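Thiamine phosphate pyrophosphorylase (Bacteroides thetaiotaomicron VPI-5482, PDB 3CEU) probably catalyses the formation of thiamine phosphate, a late step in the biosynthesis of thiamine diphosphate. Local coordinates at residues A[2-7]-A[27-32]. Sequence-based numbering, arbitrary orientation.
Sequences KLIVVT and LDILHL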
ATOM      1  N   LYS A   2       7.245  -5.719   4.989  1.00 20.75           N
ATOM      2  CA  LYS A   2       6.203  -5.825   3.978  1.00 16.94           C
ATOM      3  C   LYS A   2       6.355  -4.758   2.895  1.00 18.81           C
ATOM      4  O   LYS A   2       6.868  -3.664   3.140  1.00 23.54           O
ATOM      5  CB  LYS A   2       4.821  -5.709   4.629  1.00 17.39           C
ATOM      6  CG  LYS A   2       4.437  -6.908   5.492  1.00  7.31           C
ATOM      7  CD  LYS A   2       3.057  -6.725   6.113  1.00 29.76           C
ATOM      8  CE  LYS A   2       2.614  -7.974   6.858  1.00 20.31           C
ATOM      9  NZ  LYS A   2       3.657  -8.415   7.826  1.00 28.11           N
ATOM     10  N   LEU A   3       5.926  -5.107   1.689  1.00 16.21           N
ATOM     11  CA  LEU A   3       5.974  -4.203   0.551  1.00 14.76           C
ATOM     12  C   LEU A   3       4.547  -4.045   0.027  1.00 12.09           C
ATOM     13  O   LEU A   3       4.010  -4.937  -0.632  1.00 11.12           O
ATOM     14  CB  LEU A   3       6.884  -4.767  -0.548  1.00 14.78           C
ATOM     15  CG  LEU A   3       7.046  -3.879  -1.788  1.00 24.72           C
ATOM     16  CD1 LEU A   3       7.516  -2.495  -1.350  1.00 18.45           C
ATOM     17  CD2 LEU A   3       8.028  -4.502  -2.764  1.00 29.74           C
ATOM     18  N   ILE A   4       3.937  -2.906   0.335  1.00 17.28           N
ATOM     19  CA  ILE A   4       2.567  -2.617  -0.070  1.00 10.73           C
ATOM     20  C   ILE A   4       2.529  -1.773  -1.334  1.00 13.08           C
ATOM     21  O   ILE A   4       3.290  -0.809  -1.477  1.00 13.46           O
ATOM     22  CB  ILE A   4       1.813  -1.861   1.047  1.00 14.43           C
ATOM     23  CG1 ILE A   4       1.882  -2.663   2.353  1.00  9.21           C
ATOM     24  CG2 ILE A   4       0.370  -1.630   0.643  1.00  8.24           C
ATOM     25  CD1 ILE A   4       1.484  -1.874   3.585  1.00 17.44           C
ATOM     26  N   VAL A   5       1.637  -2.149  -2.248  1.00 11.82           N
ATOM     27  CA  VAL A   5       1.463  -1.440  -3.516  1.00 14.36           C
ATOM     28  C   VAL A   5       0.081  -0.792  -3.593  1.00 17.70           C
ATOM     29  O   VAL A   5      -0.923  -1.438  -3.303  1.00 11.67           O
ATOM     30  CB  VAL A   5       1.586  -2.401  -4.740  1.00 13.22           C
ATOM     31  CG1 VAL A   5       1.188  -1.662  -6.021  1.00  1.59           C
ATOM     32  CG2 VAL A   5       3.013  -2.935  -4.862  1.00 15.58           C
ATOM     33  N   VAL A   6       0.028   0.483  -3.971  1.00 14.11           N
ATOM     34  CA  VAL A   6      -1.259   1.148  -4.126  1.00 16.90           C
ATOM     35  C   VAL A   6      -1.544   1.199  -5.627  1.00 15.28           C
ATOM     36  O   VAL A   6      -0.636   1.460  -6.427  1.00  8.47           O
ATOM     37  CB  VAL A   6      -1.261   2.604  -3.580  1.00 14.77           C
ATOM     38  CG1 VAL A   6      -2.661   3.192  -3.712  1.00  6.20           C
ATOM     39  CG2 VAL A   6      -0.814   2.643  -2.131  1.00  9.88           C
ATOM     40  N   THR A   7      -2.791   0.920  -6.007  1.00 10.31           N
ATOM     41  CA  THR A   7      -3.195   0.957  -7.412  1.00  8.38           C
ATOM     42  C   THR A   7      -3.099   2.392  -7.904  1.00 15.51           C
ATOM     43  O   THR A   7      -2.736   3.298  -7.158  1.00 23.41           O
ATOM     44  CB  THR A   7      -4.674   0.567  -7.628  1.00  7.86           C
ATOM     45  OG1 THR A   7      -5.507   1.541  -6.985  1.00 12.92           O
ATOM     46  CG2 THR A   7      -4.980  -0.814  -7.084  1.00  6.15           C
ATOM     47  N   LEU A  27       3.217 -10.397  -3.831  1.00 18.85           N
ATOM     48  CA  LEU A  27       2.801  -9.098  -3.319  1.00 15.25           C
ATOM     49  C   LEU A  27       2.112  -9.275  -1.952  1.00 17.82           C
ATOM     50  O   LEU A  27       1.107  -9.972  -1.840  1.00 22.48           O
ATOM     51  CB  LEU A  27       1.834  -8.439  -4.294  1.00 14.54           C
ATOM     52  CG  LEU A  27       1.079  -7.203  -3.782  1.00 12.39           C
ATOM     53  CD1 LEU A  27       2.049  -6.083  -3.386  1.00 18.26           C
ATOM     54  CD2 LEU A  27       0.160  -6.739  -4.882  1.00  4.99           C
ATOM     55  N   ASP A  28       2.651  -8.652  -0.913  1.00 18.38           N
ATOM     56  CA  ASP A  28       2.055  -8.777   0.407  1.00 22.89           C
ATOM     57  C   ASP A  28       0.629  -8.224   0.411  1.00 23.39           C
ATOM     58  O   ASP A  28      -0.333  -8.981   0.540  1.00 17.86           O
ATOM     59  CB  ASP A  28       2.898  -8.036   1.451  1.00 20.82           C
ATOM     60  CG  ASP A  28       4.282  -8.652   1.645  1.00 36.11           C
ATOM     61  OD1 ASP A  28       4.373  -9.794   2.170  1.00 46.57           O
ATOM     62  OD2 ASP A  28       5.290  -7.993   1.276  1.00 41.27           O
ATOM     63  N   ILE A  29       0.503  -6.909   0.243  1.00 22.30           N
ATOM     64  CA  ILE A  29      -0.796  -6.237   0.263  1.00 16.62           C
ATOM     65  C   ILE A  29      -1.029  -5.284  -0.910  1.00 17.89           C
ATOM     66  O   ILE A  29      -0.100  -4.661  -1.428  1.00 16.57           O
ATOM     67  CB  ILE A  29      -0.971  -5.437   1.588  1.00 15.71           C
ATOM     68  CG1 ILE A  29      -0.850  -6.383   2.784  1.00  8.90           C
ATOM     69  CG2 ILE A  29      -2.325  -4.739   1.614  1.00 11.64           C
ATOM     70  CD1 ILE A  29      -0.880  -5.683   4.140  1.00 12.23           C
ATOM     71  N   LEU A  30      -2.290  -5.180  -1.316  1.00 14.48           N
ATOM     72  CA  LEU A  30      -2.700  -4.305  -2.410  1.00 18.00           C
ATOM     73  C   LEU A  30      -3.734  -3.331  -1.878  1.00 18.89           C
ATOM     74  O   LEU A  30      -4.743  -3.739  -1.305  1.00 16.43           O
ATOM     75  CB  LEU A  30      -3.330  -5.115  -3.541  1.00  8.32           C
ATOM     76  CG  LEU A  30      -3.875  -4.285  -4.696  1.00  7.62           C
ATOM     77  CD1 LEU A  30      -2.721  -3.627  -5.437  1.00 16.15           C
ATOM     78  CD2 LEU A  30      -4.671  -5.164  -5.643  1.00 13.74           C
ATOM     79  N   HIS A  31      -3.469  -2.044  -2.062  1.00 25.43           N
ATOM     80  CA  HIS A  31      -4.388  -0.997  -1.631  1.00 23.66           C
ATOM     81  C   HIS A  31      -5.132  -0.472  -2.851  1.00 19.49           C
ATOM     82  O   HIS A  31      -4.557   0.212  -3.710  1.00 17.92           O
ATOM     83  CB  HIS A  31      -3.634   0.141  -0.934  1.00 21.48           C
ATOM     84  CG  HIS A  31      -3.567  -0.009   0.556  1.00 20.71           C
ATOM     85  ND1 HIS A  31      -4.227   0.841   1.421  1.00 19.90           N
ATOM     86  CD2 HIS A  31      -2.962  -0.936   1.336  1.00 18.87           C
ATOM     87  CE1 HIS A  31      -4.033   0.443   2.663  1.00 27.04           C
ATOM     88  NE2 HIS A  31      -3.268  -0.636   2.642  1.00 20.35           N
ATOM     89  N   LEU A  32      -6.413  -0.821  -2.923  1.00 13.32           N
ATOM     90  CA  LEU A  32      -7.276  -0.408  -4.022  1.00 15.70           C
ATOM     91  C   LEU A  32      -7.752   1.011  -3.767  1.00 14.02           C
ATOM     92  O   LEU A  32      -8.564   1.254  -2.877  1.00 16.22           O
ATOM     93  CB  LEU A  32      -8.477  -1.358  -4.132  1.00 11.57           C
ATOM     94  CG  LEU A  32      -9.522  -1.079  -5.207  1.00 13.80           C
ATOM     95  CD1 LEU A  32      -8.864  -1.022  -6.582  1.00 14.41           C
ATOM     96  CD2 LEU A  32     -10.586  -2.164  -5.172  1.00  9.53           C
TER
HETATM   97  O   HOH W   1       5.120  -7.488  -1.512  1.00 39.87           O
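The His31 imidazole is met obliquely by Ile4, whose CG2 lies 3.5 Å from His31 CD2, while the ring nitrogens bond away from this contact, ND1 to His60 and NE2 to Tyr110; His75 meets the ring edge-to-face. Together with Ile4, Val6 and Ile29, the ring faces the inside of a TIM barrel, where a histidine can join apolar packing to a polar network. The first beta-alpha-beta unit sets strands 2-6 and 29-32 side by side and parallel, and helix 15-24 covers Leu30 on the outer face.

Val5 bonds both ways, its N to Ile29 O and its O accepting His31 N at 2.9 Å; Thr7 N then reaches His31 O at 3.0 Å. Beta-branched Ile4, Val5 and Val6 suit such extended backbone. On the outer face Val5 CG2 packs against Leu27 CD1 at 3.6 Å, the two side chains crossing at about a right angle.

At Leu3 a carboxylate substitutes for a backbone carbonyl. Asp28 CG stands anti to its own carbonyl carbon (chi1 -65°), and OD2 takes Leu3 N at 3.0 Å on its anti side, 33° out of the carboxylate plane; a water accepts from Asp28 N at 2.8 Å.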